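Local coordinates for protein RV1873 (Mycobacterium tuberculosis, PDB 2JEK) that is of unknown function but belongs to the DUF1810 family and folds as a compact, all-helical right-handed superhelix, at residues F8-F13 with A65-Q70; F40-L45 with S107-F112; G83-V88 with V123-K128. All blocks are in the same frame, centred on the assembly; numbering follows the deposited sequence.

Contact 1 (F8-F13 with A65-Q70); sequences FDLKRF and AQAYLQ
Asp9 O is gripped twice by Arg12, and this turn lies between Phe8 and Phe13, which with Leu10 meet Ala67 and Tyr68 of helix 62-70. In this right-handed superhelix of helices, the contact seats the entry to helix 11-17 on a neighbouring helix. Arg12 N reaches the oxygen at 3.1 Å, while Arg12 NH1 comes to Asp9 O at 2.9 Å from the opposite face of the carbonyl plane, 70° out of it. The same guanidinium has Phe13 CE2 above its centre, and its NH2 forms a salt bridge with Glu64.

Across the interface the packing is apolar. Tyr68 CG stands anti to the backbone N (chi1 -172°), and the ring drives its edge at the face of Phe13. The planes of this T-shaped pair meet at 80°, with centroids 5.0 Å apart. Tyr68 CE1 lies toward the rim, on the face of Phe13 turned away from Arg12 CG. Leu10 splits its branches: CD2 goes to Tyr68 CD1, whereas CD1 lies 3.5 Å from Ala67 O. At the outer margin, Phe8 CD2 meets Ala67 CB at 3.5 Å.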
ATOM      1  N   PHE A   8      -7.845  -7.212 -14.514  1.00 14.29           N
ATOM      2  CA  PHE A   8      -8.111  -6.497 -13.260  1.00 13.04           C
ATOM      3  C   PHE A   8      -8.104  -4.970 -13.400  1.00 12.04           C
ATOM      4  O   PHE A   8      -8.246  -4.265 -12.403  1.00 11.97           O
ATOM      5  CB  PHE A   8      -7.110  -6.908 -12.182  1.00 12.95           C
ATOM      6  CG  PHE A   8      -7.235  -8.343 -11.749  1.00 11.93           C
ATOM      7  CD1 PHE A   8      -8.288  -8.756 -10.941  1.00 13.31           C
ATOM      8  CD2 PHE A   8      -6.288  -9.277 -12.147  1.00 14.96           C
ATOM      9  CE1 PHE A   8      -8.386 -10.079 -10.525  1.00 14.80           C
ATOM     10  CE2 PHE A   8      -6.385 -10.612 -11.748  1.00 15.72           C
ATOM     11  CZ  PHE A   8      -7.436 -11.009 -10.935  1.00 14.20           C
ATOM     12  N   ASP A   9      -7.947  -4.461 -14.619  1.00 12.04           N
ATOM     13  CA  ASP A   9      -7.878  -3.007 -14.835  1.00 12.06           C
ATOM     14  C   ASP A   9      -6.757  -2.372 -13.985  1.00 11.07           C
ATOM     15  O   ASP A   9      -6.935  -1.313 -13.358  1.00 10.52           O
ATOM     16  CB  ASP A   9      -9.246  -2.354 -14.571  1.00 12.69           C
ATOM     17  CG  ASP A   9      -9.299  -0.887 -14.978  1.00 14.16           C
ATOM     18  OD1 ASP A   9      -8.529  -0.483 -15.873  1.00 16.82           O
ATOM     19  OD2 ASP A   9     -10.112  -0.146 -14.390  1.00 16.94           O
ATOM     20  N   LEU A  10      -5.601  -3.023 -13.971  1.00 11.20           N
ATOM     21  CA  LEU A  10      -4.440  -2.500 -13.246  1.00 10.86           C
ATOM     22  C   LEU A  10      -3.966  -1.199 -13.869  1.00 11.39           C
ATOM     23  O   LEU A  10      -3.300  -0.393 -13.216  1.00 11.68           O
ATOM     24  CB  LEU A  10      -3.288  -3.508 -13.193  1.00 10.84           C
ATOM     25  CG  LEU A  10      -3.599  -4.798 -12.427  1.00 12.74           C
ATOM     26  CD1 LEU A  10      -2.410  -5.741 -12.546  1.00 11.81           C
ATOM     27  CD2 LEU A  10      -3.956  -4.542 -10.956  1.00 14.11           C
ATOM     28  N   LYS A  11      -4.314  -0.978 -15.137  1.00 11.58           N
ATOM     29  CA  LYS A  11      -3.947   0.278 -15.771  1.00 13.05           C
ATOM     30  C   LYS A  11      -4.454   1.499 -14.988  1.00 11.14           C
ATOM     31  O   LYS A  11      -3.826   2.560 -15.034  1.00 11.03           O
ATOM     32  CB  LYS A  11      -4.368   0.311 -17.245  1.00 13.78           C
ATOM     33  CG  LYS A  11      -5.858   0.468 -17.499  1.00 16.51           C
ATOM     34  CD  LYS A  11      -6.155   0.624 -18.986  1.00 18.35           C
ATOM     35  CE  LYS A  11      -7.644   0.585 -19.269  1.00 23.50           C
ATOM     36  NZ  LYS A  11      -8.387   1.755 -18.738  1.00 32.92           N
ATOM     37  N   ARG A  12      -5.560   1.354 -14.249  1.00  9.50           N
ATOM     38  CA  ARG A  12      -6.075   2.465 -13.460  1.00  9.01           C
ATOM     39  C   ARG A  12      -5.010   2.974 -12.479  1.00  8.99           C
ATOM     40  O   ARG A  12      -4.900   4.180 -12.249  1.00  9.36           O
ATOM     41  CB  ARG A  12      -7.386   2.095 -12.746  1.00  9.35           C
ATOM     42  CG  ARG A  12      -7.296   1.240 -11.469  1.00  8.44           C
ATOM     43  CD  ARG A  12      -8.710   0.816 -11.080  1.00 10.15           C
ATOM     44  NE  ARG A  12      -8.812   0.071  -9.823  1.00  9.26           N
ATOM     45  CZ  ARG A  12      -8.505  -1.221  -9.684  1.00  9.80           C
ATOM     46  NH1 ARG A  12      -8.018  -1.909 -10.703  1.00  9.12           N
ATOM     47  NH2 ARG A  12      -8.648  -1.828  -8.507  1.00  9.71           N
ATOM     48  N   PHE A  13      -4.208   2.058 -11.940  1.00  9.16           N
ATOM     49  CA  PHE A  13      -3.155   2.458 -11.011  1.00  8.36           C
ATOM     50  C   PHE A  13      -1.996   3.116 -11.751  1.00  7.92           C
ATOM     51  O   PHE A  13      -1.453   4.119 -11.296  1.00  8.15           O
ATOM     52  CB  PHE A  13      -2.650   1.274 -10.190  1.00  7.34           C
ATOM     53  CG  PHE A  13      -3.678   0.683  -9.264  1.00  6.50           C
ATOM     54  CD1 PHE A  13      -4.000   1.313  -8.066  1.00  6.01           C
ATOM     55  CD2 PHE A  13      -4.285  -0.529  -9.573  1.00  7.91           C
ATOM     56  CE1 PHE A  13      -4.940   0.755  -7.216  1.00  5.95           C
ATOM     57  CE2 PHE A  13      -5.225  -1.105  -8.730  1.00  7.75           C
ATOM     58  CZ  PHE A  13      -5.537  -0.462  -7.538  1.00  6.16           C
ATOM     59  N   ALA A  65      -4.499  -8.512  -5.945  1.00  8.81           N
ATOM     60  CA  ALA A  65      -3.255  -8.106  -5.272  1.00  8.83           C
ATOM     61  C   ALA A  65      -2.063  -8.848  -5.858  1.00  9.32           C
ATOM     62  O   ALA A  65      -0.986  -8.280  -6.061  1.00  9.06           O
ATOM     63  CB  ALA A  65      -3.350  -8.331  -3.760  1.00  9.32           C
ATOM     64  N   GLN A  66      -2.269 -10.131  -6.152  1.00 10.01           N
ATOM     65  CA  GLN A  66      -1.196 -10.939  -6.743  1.00 10.21           C
ATOM     66  C   GLN A  66      -0.844 -10.462  -8.149  1.00  9.00           C
ATOM     67  O   GLN A  66       0.333 -10.351  -8.502  1.00 10.47           O
ATOM     68  CB  GLN A  66      -1.581 -12.413  -6.736  1.00 10.37           C
ATOM     69  CG  GLN A  66      -1.643 -12.956  -5.320  1.00 10.43           C
ATOM     70  CD  GLN A  66      -2.077 -14.395  -5.219  1.00 11.73           C
ATOM     71  OE1 GLN A  66      -2.771 -14.917  -6.096  1.00 14.93           O
ATOM     72  NE2 GLN A  66      -1.674 -15.051  -4.126  1.00 12.35           N
ATOM     73  N   ALA A  67      -1.870 -10.144  -8.929  1.00  9.28           N
ATOM     74  CA  ALA A  67      -1.652  -9.561 -10.263  1.00 10.44           C
ATOM     75  C   ALA A  67      -0.925  -8.214 -10.186  1.00 10.54           C
ATOM     76  O   ALA A  67      -0.075  -7.894 -11.019  1.00 10.83           O
ATOM     77  CB  ALA A  67      -2.965  -9.423 -10.996  1.00 11.01           C
ATOM     78  N   TYR A  68      -1.263  -7.430  -9.168  1.00  9.69           N
ATOM     79  CA  TYR A  68      -0.641  -6.128  -8.955  1.00  9.10           C
ATOM     80  C   TYR A  68       0.866  -6.295  -8.732  1.00  9.33           C
ATOM     81  O   TYR A  68       1.693  -5.599  -9.338  1.00 10.31           O
ATOM     82  CB  TYR A  68      -1.324  -5.462  -7.754  1.00  8.06           C
ATOM     83  CG  TYR A  68      -0.943  -4.017  -7.500  1.00  7.08           C
ATOM     84  CD1 TYR A  68      -1.833  -2.978  -7.802  1.00  6.21           C
ATOM     85  CD2 TYR A  68       0.299  -3.693  -6.954  1.00  7.81           C
ATOM     86  CE1 TYR A  68      -1.490  -1.663  -7.559  1.00  6.70           C
ATOM     87  CE2 TYR A  68       0.647  -2.371  -6.718  1.00  7.80           C
ATOM     88  CZ  TYR A  68      -0.247  -1.369  -7.037  1.00  5.71           C
ATOM     89  OH  TYR A  68       0.054  -0.044  -6.817  1.00  7.34           O
ATOM     90  N   LEU A  69       1.215  -7.261  -7.885  1.00  8.79           N
ATOM     91  CA  LEU A  69       2.613  -7.559  -7.616  1.00  9.28           C
ATOM     92  C   LEU A  69       3.372  -8.068  -8.834  1.00 11.04           C
ATOM     93  O   LEU A  69       4.561  -7.796  -8.973  1.00 12.18           O
ATOM     94  CB  LEU A  69       2.734  -8.560  -6.475  1.00  9.44           C
ATOM     95  CG  LEU A  69       2.348  -8.030  -5.092  1.00  9.91           C
ATOM     96  CD1 LEU A  69       2.398  -9.184  -4.122  1.00 14.11           C
ATOM     97  CD2 LEU A  69       3.292  -6.932  -4.647  1.00 14.31           C
ATOM     98  N   GLN A  70       2.690  -8.818  -9.692  1.00 11.66           N
ATOM     99  CA  GLN A  70       3.318  -9.360 -10.904  1.00 13.59           C
ATOM    100  C   GLN A  70       3.567  -8.279 -11.946  1.00 13.41           C
ATOM    101  O   GLN A  70       4.438  -8.429 -12.812  1.00 15.13           O
ATOM    102  CB  GLN A  70       2.431 -10.424 -11.541  1.00 13.92           C
ATOM    103  CG  GLN A  70       2.353 -11.735 -10.793  1.00 18.56           C
ATOM    104  CD  GLN A  70       1.357 -12.688 -11.432  1.00 26.41           C
ATOM    105  OE1 GLN A  70       0.213 -12.315 -11.725  1.00 27.90           O
ATOM    106  NE2 GLN A  70       1.787 -13.925 -11.653  1.00 29.67           N
TER

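Contact 2 (F40-L45 with S107-F112); sequences FVFPQL and SSMTLF
Ser108 and Pro43 make the one direct hydrogen bond here, joining a loop that leaves helix 38-41 to the flank of helix 101-115, deep within the all-helical superhelix. Ser108 OG, anti to its backbone N (chi1 -176°), donates to Pro43 O at 2.8 Å from above the carbonyl plane, 36° out of it. Two weaker approaches crowd the same oxygen: a CA-H...O contact from Ser108 CA at 3.3 Å, and the edge of the Phe112 ring, whose CE2 is 3.4 Å from Pro43 O. The helix thus meets this carbonyl with one bond and two looser approaches.

Water extends the polar seam. One molecule accepts from Leu45 N and donates to Ser107 O, each at 2.9 Å. Another accepts from Gln44 NE2 at 3.0 Å and also bonds Ser107 OG, which is held in addition by Leu103 O one turn earlier.

Apolar contacts flank these bonds. Pro43 CD rests against Phe112 CE2, the two side chains crossing at about a right angle. Leu45 CD2 meets Leu111 CD1 at 3.7 Å. Met109, bent at chi2 and chi3, brings its CE methyl to 3.8 Å from Phe42 CD1.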
ATOM      1  N   PHE A  40      -3.791   4.902  -4.431  1.00  6.68           N
ATOM      2  CA  PHE A  40      -3.260   4.245  -5.622  1.00  6.11           C
ATOM      3  C   PHE A  40      -1.736   4.053  -5.589  1.00  6.52           C
ATOM      4  O   PHE A  40      -1.146   3.619  -6.570  1.00  7.31           O
ATOM      5  CB  PHE A  40      -3.748   4.942  -6.906  1.00  6.87           C
ATOM      6  CG  PHE A  40      -3.516   6.423  -6.938  1.00  7.96           C
ATOM      7  CD1 PHE A  40      -2.250   6.944  -7.209  1.00  8.89           C
ATOM      8  CD2 PHE A  40      -4.569   7.308  -6.701  1.00  9.42           C
ATOM      9  CE1 PHE A  40      -2.035   8.313  -7.250  1.00  9.56           C
ATOM     10  CE2 PHE A  40      -4.366   8.688  -6.757  1.00  9.70           C
ATOM     11  CZ  PHE A  40      -3.089   9.184  -7.022  1.00  9.37           C
ATOM     12  N   VAL A  41      -1.124   4.369  -4.439  1.00  6.71           N
ATOM     13  CA  VAL A  41       0.306   4.104  -4.181  1.00  6.26           C
ATOM     14  C   VAL A  41       0.469   2.934  -3.186  1.00  6.52           C
ATOM     15  O   VAL A  41       1.330   2.072  -3.383  1.00  6.39           O
ATOM     16  CB  VAL A  41       1.029   5.378  -3.661  1.00  7.02           C
ATOM     17  CG1 VAL A  41       2.460   5.071  -3.174  1.00  7.77           C
ATOM     18  CG2 VAL A  41       1.068   6.435  -4.755  1.00  7.59           C
ATOM     19  N   PHE A  42      -0.354   2.921  -2.128  1.00  5.70           N
ATOM     20  CA  PHE A  42      -0.366   1.825  -1.171  1.00  5.55           C
ATOM     21  C   PHE A  42      -1.785   1.275  -1.148  1.00  6.23           C
ATOM     22  O   PHE A  42      -2.568   1.575  -0.240  1.00  6.32           O
ATOM     23  CB  PHE A  42       0.050   2.325   0.223  1.00  5.95           C
ATOM     24  CG  PHE A  42       1.518   2.611   0.352  1.00  5.97           C
ATOM     25  CD1 PHE A  42       2.449   1.571   0.356  1.00  6.47           C
ATOM     26  CD2 PHE A  42       1.969   3.915   0.489  1.00  6.37           C
ATOM     27  CE1 PHE A  42       3.808   1.830   0.501  1.00  7.96           C
ATOM     28  CE2 PHE A  42       3.340   4.177   0.643  1.00  7.26           C
ATOM     29  CZ  PHE A  42       4.252   3.141   0.646  1.00  9.04           C
ATOM     30  N   PRO A  43      -2.132   0.471  -2.165  1.00  6.48           N
ATOM     31  CA  PRO A  43      -3.526   0.071  -2.278  1.00  6.63           C
ATOM     32  C   PRO A  43      -3.988  -0.853  -1.167  1.00  7.27           C
ATOM     33  O   PRO A  43      -3.200  -1.631  -0.615  1.00  6.53           O
ATOM     34  CB  PRO A  43      -3.572  -0.657  -3.631  1.00  7.73           C
ATOM     35  CG  PRO A  43      -2.348  -0.140  -4.373  1.00  7.90           C
ATOM     36  CD  PRO A  43      -1.327  -0.046  -3.284  1.00  6.49           C
ATOM     37  N   GLN A  44      -5.276  -0.760  -0.849  1.00  7.40           N
ATOM     38  CA  GLN A  44      -5.887  -1.597   0.175  1.00  7.82           C
ATOM     39  C   GLN A  44      -7.138  -2.263  -0.399  1.00  8.00           C
ATOM     40  O   GLN A  44      -7.632  -1.878  -1.461  1.00  7.93           O
ATOM     41  CB  GLN A  44      -6.252  -0.759   1.402  1.00  8.76           C
ATOM     42  CG  GLN A  44      -7.372   0.254   1.146  1.00  9.39           C
ATOM     43  CD  GLN A  44      -7.710   1.081   2.356  1.00 10.77           C
ATOM     44  OE1 GLN A  44      -8.843   1.528   2.519  1.00 16.42           O
ATOM     45  NE2 GLN A  44      -6.729   1.298   3.210  1.00 13.01           N
ATOM     46  N   LEU A  45      -7.666  -3.253   0.320  1.00  8.30           N
ATOM     47  CA  LEU A  45      -8.852  -3.954  -0.151  1.00  9.88           C
ATOM     48  C   LEU A  45     -10.042  -3.036  -0.301  1.00 10.16           C
ATOM     49  O   LEU A  45     -10.299  -2.171   0.538  1.00  9.68           O
ATOM     50  CB  LEU A  45      -9.251  -5.097   0.781  1.00 10.31           C
ATOM     51  CG  LEU A  45      -8.458  -6.395   0.656  1.00 10.99           C
ATOM     52  CD1 LEU A  45      -8.976  -7.404   1.685  1.00 12.57           C
ATOM     53  CD2 LEU A  45      -8.540  -6.981  -0.739  1.00 10.55           C
ATOM     54  N   SER A 107      -3.228  -1.436   6.319  1.00  7.98           N
ATOM     55  CA  SER A 107      -4.107  -2.266   5.506  1.00  7.88           C
ATOM     56  C   SER A 107      -3.426  -2.730   4.224  1.00  7.09           C
ATOM     57  O   SER A 107      -3.581  -3.882   3.814  1.00  7.21           O
ATOM     58  CB  SER A 107      -5.387  -1.511   5.154  1.00  8.30           C
ATOM     59  OG  SER A 107      -6.072  -1.133   6.346  1.00  9.95           O
ATOM     60  N   SER A 108      -2.683  -1.824   3.585  1.00  6.44           N
ATOM     61  CA  SER A 108      -1.965  -2.162   2.359  1.00  6.66           C
ATOM     62  C   SER A 108      -0.897  -3.227   2.625  1.00  6.66           C
ATOM     63  O   SER A 108      -0.808  -4.233   1.918  1.00  7.09           O
ATOM     64  CB  SER A 108      -1.339  -0.904   1.751  1.00  6.74           C
ATOM     65  OG  SER A 108      -0.710  -1.201   0.509  1.00  6.89           O
ATOM     66  N   MET A 109      -0.079  -3.023   3.644  1.00  6.70           N
ATOM     67  CA  MET A 109       0.976  -3.993   3.956  1.00  7.21           C
ATOM     68  C   MET A 109       0.390  -5.352   4.350  1.00  7.23           C
ATOM     69  O   MET A 109       0.931  -6.395   3.982  1.00  7.86           O
ATOM     70  CB  MET A 109       1.893  -3.462   5.064  1.00  6.84           C
ATOM     71  CG  MET A 109       2.667  -2.179   4.707  1.00  8.32           C
ATOM     72  SD  MET A 109       3.776  -2.384   3.289  1.00  8.21           S
ATOM     73  CE  MET A 109       2.756  -1.851   1.906  1.00  8.88           C
ATOM     74  N   THR A 110      -0.717  -5.335   5.081  1.00  6.81           N
ATOM     75  CA  THR A 110      -1.376  -6.572   5.520  1.00  8.17           C
ATOM     76  C   THR A 110      -1.837  -7.357   4.293  1.00  7.92           C
ATOM     77  O   THR A 110      -1.594  -8.561   4.188  1.00  8.74           O
ATOM     78  CB  THR A 110      -2.562  -6.265   6.447  1.00  7.79           C
ATOM     79  OG1 THR A 110      -2.068  -5.612   7.622  1.00  9.00           O
ATOM     80  CG2 THR A 110      -3.293  -7.541   6.855  1.00  8.69           C
ATOM     81  N   LEU A 111      -2.483  -6.665   3.359  1.00  7.20           N
ATOM     82  CA  LEU A 111      -2.947  -7.290   2.121  1.00  7.44           C
ATOM     83  C   LEU A 111      -1.797  -7.897   1.320  1.00  7.69           C
ATOM     84  O   LEU A 111      -1.836  -9.081   0.958  1.00  7.57           O
ATOM     85  CB  LEU A 111      -3.679  -6.252   1.269  1.00  7.64           C
ATOM     86  CG  LEU A 111      -4.034  -6.671  -0.166  1.00  7.86           C
ATOM     87  CD1 LEU A 111      -4.951  -7.885  -0.183  1.00  9.18           C
ATOM     88  CD2 LEU A 111      -4.658  -5.507  -0.924  1.00  8.33           C
ATOM     89  N   PHE A 112      -0.771  -7.101   1.037  1.00  7.38           N
ATOM     90  CA  PHE A 112       0.293  -7.579   0.161  1.00  8.41           C
ATOM     91  C   PHE A 112       1.169  -8.625   0.845  1.00  8.75           C
ATOM     92  O   PHE A 112       1.662  -9.544   0.190  1.00  9.08           O
ATOM     93  CB  PHE A 112       1.052  -6.406  -0.462  1.00  8.08           C
ATOM     94  CG  PHE A 112       0.250  -5.711  -1.516  1.00  7.08           C
ATOM     95  CD1 PHE A 112       0.135  -6.282  -2.785  1.00  9.71           C
ATOM     96  CD2 PHE A 112      -0.437  -4.525  -1.248  1.00  7.60           C
ATOM     97  CE1 PHE A 112      -0.633  -5.678  -3.778  1.00  9.24           C
ATOM     98  CE2 PHE A 112      -1.215  -3.922  -2.234  1.00  8.22           C
ATOM     99  CZ  PHE A 112      -1.312  -4.489  -3.502  1.00 10.50           C
TER
HETATM  100  O   HOH W   1      -7.677   1.314   6.029  1.00 21.10           O
HETATM  101  O   HOH W   2      -6.205  -4.124   2.691  1.00  8.68           O

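Contact 3 (G83-V88 with V123-K128); sequences GLVNQV and VALLAK. With SO4 (sulfate ion), chain B.
The Asn86 carboxamide is the flat group of this contact, and the backbone and side chain of Leu125 crowd its oxygen. Leu125 CA lies close to the amide plane, 3.1 Å from Asn86 OD1, while Leu125 CB, 3.2 Å from Asn86 OD1, and then CG fall progressively to one side of that plane. Ala124 CB stands on the other side, beyond the nitrogen, 4.0 Å from Asn86 ND2. ND2 donates to Asp121 O, a backbone carbonyl one turn before Leu125, and this bond fixes which end of the amide is nitrogen and restrains its rotation.

On the side of the amide plane where Leu125 CG lies, the contact becomes apolar: Val85 CG1 meets Leu125 CD1 at 3.7 Å, the two side chains crossing at a slant. These residues join the last turn of helix 74-87 to helix 120-129, a nearly parallel helix pair within the right-handed superhelix. The local axes pass 9.7 Å apart at a crossing angle of 29°. Tyr129, which directly follows Lys128, bonds through its OH to Val85 O, adding a polar tie between the helices.

Lys128 works at the outer edge. Its CG is anti to the backbone N (chi1 178°) and the chain stays extended to its end, reaching across to the end of helix 74-87. NZ donates to Asn86 O and to Val88 O, both at 2.8 Å, the latter with a C=O...N angle of 156°. Carbonyls gathered near the C-terminal end of helix 74-87 would be expected to stabilise the ammonium charge. A sulfate ion, probably from the crystallisation liquor, also lies at this ammonium: Lys128 NZ donates to its O2 at 2.9 Å and weakly to O4, while Gln89 NE2 binds the same ion.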
ATOM      1  N   GLY A  83      10.115   0.072   0.681  1.00  9.60           N
ATOM      2  CA  GLY A  83      11.521   0.165   1.075  1.00 10.51           C
ATOM      3  C   GLY A  83      11.934   1.550   1.539  1.00 10.18           C
ATOM      4  O   GLY A  83      12.684   1.697   2.531  1.00 10.30           O
ATOM      5  N   LEU A  84      11.430   2.579   0.851  1.00 10.25           N
ATOM      6  CA  LEU A  84      11.688   3.968   1.258  1.00  9.67           C
ATOM      7  C   LEU A  84      11.164   4.260   2.661  1.00 10.40           C
ATOM      8  O   LEU A  84      11.840   4.911   3.464  1.00 11.09           O
ATOM      9  CB  LEU A  84      11.101   4.961   0.245  1.00 10.22           C
ATOM     10  CG  LEU A  84      11.797   4.987  -1.115  1.00 12.13           C
ATOM     11  CD1 LEU A  84      10.995   5.825  -2.104  1.00 13.40           C
ATOM     12  CD2 LEU A  84      13.229   5.510  -0.962  1.00 13.32           C
ATOM     13  N   VAL A  85       9.964   3.763   2.960  1.00  9.45           N
ATOM     14  CA  VAL A  85       9.393   3.945   4.291  1.00  8.85           C
ATOM     15  C   VAL A  85      10.240   3.201   5.327  1.00  9.07           C
ATOM     16  O   VAL A  85      10.540   3.741   6.392  1.00  9.66           O
ATOM     17  CB  VAL A  85       7.908   3.493   4.355  1.00  8.18           C
ATOM     18  CG1 VAL A  85       7.369   3.604   5.787  1.00  8.96           C
ATOM     19  CG2 VAL A  85       7.041   4.343   3.418  1.00  9.14           C
ATOM     20  N   ASN A  86      10.638   1.970   5.002  1.00  9.57           N
ATOM     21  CA  ASN A  86      11.455   1.168   5.927  1.00 10.28           C
ATOM     22  C   ASN A  86      12.792   1.818   6.268  1.00 11.74           C
ATOM     23  O   ASN A  86      13.317   1.597   7.349  1.00 11.91           O
ATOM     24  CB  ASN A  86      11.673  -0.242   5.397  1.00 10.76           C
ATOM     25  CG  ASN A  86      10.455  -1.120   5.574  1.00  9.20           C
ATOM     26  OD1 ASN A  86       9.628  -0.876   6.445  1.00 13.54           O
ATOM     27  ND2 ASN A  86      10.365  -2.166   4.774  1.00 10.53           N
ATOM     28  N   GLN A  87      13.288   2.654   5.359  1.00 12.13           N
ATOM     29  CA  GLN A  87      14.587   3.335   5.461  1.00 15.39           C
ATOM     30  C   GLN A  87      14.577   4.571   6.370  1.00 15.07           C
ATOM     31  O   GLN A  87      15.635   5.000   6.853  1.00 15.28           O
ATOM     32  CB  GLN A  87      15.025   3.728   4.047  1.00 16.43           C
ATOM     33  CG  GLN A  87      16.448   4.192   3.891  1.00 22.42           C
ATOM     34  CD  GLN A  87      16.788   4.471   2.445  1.00 19.05           C
ATOM     35  OE1 GLN A  87      16.150   5.297   1.785  1.00 25.87           O
ATOM     36  NE2 GLN A  87      17.793   3.782   1.941  1.00 26.39           N
ATOM     37  N   VAL A  88      13.400   5.153   6.594  1.00 14.48           N
ATOM     38  CA  VAL A  88      13.272   6.348   7.432  1.00 13.81           C
ATOM     39  C   VAL A  88      13.669   6.029   8.878  1.00 14.43           C
ATOM     40  O   VAL A  88      13.282   4.993   9.421  1.00 13.82           O
ATOM     41  CB  VAL A  88      11.833   6.923   7.385  1.00 13.17           C
ATOM     42  CG1 VAL A  88      11.713   8.174   8.251  1.00 13.90           C
ATOM     43  CG2 VAL A  88      11.433   7.270   5.957  1.00 13.71           C
ATOM     44  N   VAL A 123       6.259  -7.200   5.565  1.00  9.32           N
ATOM     45  CA  VAL A 123       6.258  -7.675   6.943  1.00  9.66           C
ATOM     46  C   VAL A 123       7.241  -6.869   7.786  1.00  9.72           C
ATOM     47  O   VAL A 123       6.944  -6.544   8.937  1.00  9.01           O
ATOM     48  CB  VAL A 123       6.540  -9.192   7.026  1.00 10.02           C
ATOM     49  CG1 VAL A 123       6.433  -9.652   8.466  1.00 12.00           C
ATOM     50  CG2 VAL A 123       5.528  -9.950   6.195  1.00 12.30           C
ATOM     51  N   ALA A 124       8.386  -6.512   7.211  1.00  9.22           N
ATOM     52  CA  ALA A 124       9.362  -5.666   7.903  1.00  9.44           C
ATOM     53  C   ALA A 124       8.753  -4.321   8.290  1.00  9.00           C
ATOM     54  O   ALA A 124       9.018  -3.801   9.383  1.00  9.05           O
ATOM     55  CB  ALA A 124      10.610  -5.458   7.059  1.00  9.94           C
ATOM     56  N   LEU A 125       7.932  -3.755   7.404  1.00  7.88           N
ATOM     57  CA  LEU A 125       7.304  -2.461   7.696  1.00  8.63           C
ATOM     58  C   LEU A 125       6.341  -2.630   8.878  1.00  8.03           C
ATOM     59  O   LEU A 125       6.349  -1.826   9.822  1.00  8.44           O
ATOM     60  CB  LEU A 125       6.608  -1.883   6.454  1.00  8.12           C
ATOM     61  CG  LEU A 125       6.319  -0.374   6.490  1.00  8.18           C
ATOM     62  CD1 LEU A 125       6.220   0.158   5.072  1.00  8.47           C
ATOM     63  CD2 LEU A 125       5.034  -0.056   7.264  1.00  9.57           C
ATOM     64  N   LEU A 126       5.528  -3.683   8.846  1.00  7.59           N
ATOM     65  CA  LEU A 126       4.615  -3.960   9.963  1.00  8.18           C
ATOM     66  C   LEU A 126       5.364  -4.181  11.275  1.00  8.46           C
ATOM     67  O   LEU A 126       4.938  -3.713  12.343  1.00  8.57           O
ATOM     68  CB  LEU A 126       3.706  -5.153   9.644  1.00  8.30           C
ATOM     69  CG  LEU A 126       2.687  -4.915   8.518  1.00  8.21           C
ATOM     70  CD1 LEU A 126       1.984  -6.199   8.096  1.00  9.98           C
ATOM     71  CD2 LEU A 126       1.645  -3.849   8.890  1.00 10.19           C
ATOM     72  N   ALA A 127       6.501  -4.876  11.194  1.00  7.91           N
ATOM     73  CA  ALA A 127       7.311  -5.156  12.384  1.00  9.16           C
ATOM     74  C   ALA A 127       7.902  -3.869  12.952  1.00 10.02           C
ATOM     75  O   ALA A 127       7.909  -3.658  14.168  1.00 10.32           O
ATOM     76  CB  ALA A 127       8.417  -6.155  12.047  1.00  9.39           C
ATOM     77  N   LYS A 128       8.397  -3.002  12.076  1.00  9.90           N
ATOM     78  CA  LYS A 128       9.094  -1.795  12.514  1.00 10.71           C
ATOM     79  C   LYS A 128       8.137  -0.750  13.068  1.00 11.10           C
ATOM     80  O   LYS A 128       8.426  -0.079  14.074  1.00 11.14           O
ATOM     81  CB  LYS A 128       9.905  -1.189  11.358  1.00 10.23           C
ATOM     82  CG  LYS A 128      10.616   0.107  11.744  1.00 10.97           C
ATOM     83  CD  LYS A 128      11.635   0.513  10.709  1.00 12.51           C
ATOM     84  CE  LYS A 128      12.212   1.892  11.008  1.00 13.36           C
ATOM     85  NZ  LYS A 128      13.307   2.251  10.069  1.00 14.13           N
TER
HETATM   86  S   SO4 B1146      16.113   0.060  10.530  0.80 22.74           S
HETATM   87  O1  SO4 B1146      17.494  -0.038  10.999  0.80 23.04           O
HETATM   88  O2  SO4 B1146      15.301   0.771  11.513  0.80 22.98           O
HETATM   89  O3  SO4 B1146      15.571  -1.270  10.274  0.80 25.85           O
HETATM   90  O4  SO4 B1146      16.118   0.843   9.291  0.80 26.10           O

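How the contacts relate
Contact 2 lies about 3 Å from the centre of the chain and touches both of the others, whereas contacts 1 and 3 sit on opposite sides of that centre, their own centres about 22 Å apart. Toward contact 1, Tyr68 OH approaches Pro43 CG at 3.4 Å, and the Phe112 ring meets that of Tyr68 and packs on Leu69. Toward contact 3, Met109 CB meets Leu126 CG at 3.8 Å, and Phe42 reaches Val85. Helix 74-87 follows 62-70 in the chain, and 120-129 follows 101-115. The function is unknown; a glycerol, probably from the crystallisation liquor, lies about 5 Å from the Gln44 side chain, and the sulfate sits at contact 3.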